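Local structure of uronate isomerase (Caulobacter crescentus, 2Q01) at residues B[229-232]-B[233-237]. The protein catalyses the interconversion of D-glucuronate and D-fructuronate, and of D-galacturonate and D-tagaturonate, in the breakdown of hexuronates. Sequence-based numbering, arbitrary orientation.
Sequences KSYL and EAHRL
Y231 and H235, one helical turn apart, illustrate how an i to i+4 aromatic pair can be joined by stacking and hydrogen bonding. The imidazole sets its CD2–NE2 edge over one face of the phenol in a T-shaped stack, the planes at 87° and the ring centroids 4.7 Å apart. CD2 of H235 lies near the rim of that face, 3.6 Å from CE2 of Y231, while NE2 of H235 donates a nearly straight bond (168°) of 3.1 Å to OH of Y231, almost in the imidazole plane. With CG anti to the backbone N (chi1 165°), the phenol turns a face to the imidazole. Replacing Y231 by an alanine would probably leave NE2 of H235 without its acceptor and the imidazole edge without a face to rest on. Both residues lie on helix 228-244 of this TIM-barrel-clan enzyme; helical backbone bonds, such as N of H235 to O of Y231 at 3.1 Å, bring the two side chains onto the same side. R236, extended from CG to NE, has O of L232 over one face of its guanidinium, toward the rim, and its NH1 forms a salt bridge of 2.9 Å with OE2 of E233, approaching from above the carboxylate plane. A water accepts from the same NH1 and donates to O of K229 at 2.7 Å, linking guanidinium to backbone. V202 O holds the hydroxyl of Y231 and Y197 OH bonds ND1 of H235, so both imidazole nitrogens are engaged. F271 meets the phenol and F217 the imidazole, with helix 281-302 packing against both.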
loop_
_atom_site.group_PDB
_atom_site.type_symbol
_atom_site.label_atom_id
_atom_site.label_comp_id
_atom_site.label_asym_id
_atom_site.label_seq_id
_atom_site.Cartn_x
_atom_site.Cartn_y
_atom_site.Cartn_z
ATOM N N LYS B 229 -5.521 36.748 22.559
ATOM C CA LYS B 229 -5.861 37.637 21.452
ATOM C C LYS B 229 -4.649 38.365 20.876
ATOM O O LYS B 229 -4.624 38.686 19.682
ATOM C CB LYS B 229 -6.963 38.623 21.859
ATOM C CG LYS B 229 -8.377 38.097 21.575
ATOM C CD LYS B 229 -9.447 38.832 22.380
ATOM C CE LYS B 229 -9.608 38.241 23.783
ATOM N NZ LYS B 229 -10.565 39.017 24.615
ATOM N N SER B 230 -3.643 38.601 21.716
ATOM C CA SER B 230 -2.414 39.244 21.257
ATOM C C SER B 230 -1.332 38.247 20.820
ATOM O O SER B 230 -0.314 38.645 20.251
ATOM C CB SER B 230 -1.884 40.229 22.304
ATOM O OG SER B 230 -1.660 39.598 23.546
ATOM N N TYR B 231 -1.552 36.964 21.097
ATOM C CA TYR B 231 -0.741 35.887 20.528
ATOM C C TYR B 231 -1.158 35.729 19.069
ATOM O O TYR B 231 -0.324 35.530 18.180
ATOM C CB TYR B 231 -0.960 34.588 21.312
ATOM C CG TYR B 231 -0.464 33.320 20.643
ATOM C CD1 TYR B 231 0.873 32.922 20.755
ATOM C CD2 TYR B 231 -1.340 32.498 19.930
ATOM C CE1 TYR B 231 1.323 31.756 20.157
ATOM C CE2 TYR B 231 -0.896 31.332 19.321
ATOM C CZ TYR B 231 0.433 30.965 19.442
ATOM O OH TYR B 231 0.871 29.811 18.844
ATOM N N LEU B 232 -2.464 35.833 18.841
ATOM C CA LEU B 232 -3.030 35.813 17.504
ATOM C C LEU B 232 -2.654 37.051 16.696
ATOM O O LEU B 232 -2.383 36.943 15.497
ATOM C CB LEU B 232 -4.550 35.652 17.566
ATOM C CG LEU B 232 -5.089 34.297 18.026
ATOM C CD1 LEU B 232 -6.591 34.259 17.843
ATOM C CD2 LEU B 232 -4.421 33.157 17.267
ATOM N N GLU B 233 -2.627 38.215 17.350
ATOM C CA GLU B 233 -2.131 39.445 16.721
ATOM C C GLU B 233 -0.659 39.364 16.349
ATOM O O GLU B 233 -0.249 39.903 15.327
ATOM C CB GLU B 233 -2.365 40.674 17.601
ATOM C CG GLU B 233 -3.512 41.558 17.129
ATOM C CD GLU B 233 -3.322 42.071 15.706
ATOM O OE1 GLU B 233 -2.248 42.641 15.413
ATOM O OE2 GLU B 233 -4.251 41.906 14.883
ATOM N N ALA B 234 0.121 38.684 17.185
ATOM C CA ALA B 234 1.538 38.467 16.929
ATOM C C ALA B 234 1.772 37.574 15.714
ATOM O O ALA B 234 2.757 37.748 15.005
ATOM C CB ALA B 234 2.204 37.882 18.153
ATOM N N HIS B 235 0.866 36.626 15.479
ATOM C CA HIS B 235 0.925 35.769 14.298
ATOM C C HIS B 235 0.558 36.523 13.026
ATOM O O HIS B 235 1.159 36.296 11.977
ATOM C CB HIS B 235 -0.005 34.574 14.450
ATOM C CG HIS B 235 0.621 33.393 15.118
ATOM N ND1 HIS B 235 1.659 32.683 14.554
ATOM C CD2 HIS B 235 0.328 32.769 16.282
ATOM C CE1 HIS B 235 1.995 31.686 15.352
ATOM N NE2 HIS B 235 1.201 31.713 16.406
ATOM N N ARG B 236 -0.432 37.408 13.128
ATOM C CA ARG B 236 -0.868 38.221 11.998
ATOM C C ARG B 236 0.212 39.201 11.559
ATOM O O ARG B 236 0.481 39.335 10.363
ATOM C CB ARG B 236 -2.150 38.974 12.332
ATOM C CG ARG B 236 -3.385 38.110 12.353
ATOM C CD ARG B 236 -4.647 38.954 12.509
ATOM N NE ARG B 236 -5.685 38.203 13.211
ATOM C CZ ARG B 236 -5.985 38.349 14.500
ATOM N NH1 ARG B 236 -5.348 39.243 15.250
ATOM N NH2 ARG B 236 -6.938 37.603 15.040
ATOM N N LEU B 237 0.833 39.866 12.532
ATOM C CA LEU B 237 1.909 40.818 12.269
ATOM C C LEU B 237 3.153 40.151 11.684
ATOM O O LEU B 237 3.823 40.728 10.827
ATOM C CB LEU B 237 2.271 41.599 13.537
ATOM C CG LEU B 237 1.259 42.599 14.113
ATOM C CD1 LEU B 237 1.873 43.315 15.300
ATOM C CD2 LEU B 237 0.762 43.608 13.076
HETATM O O HOH W 1 -6.684 38.835 18.010
#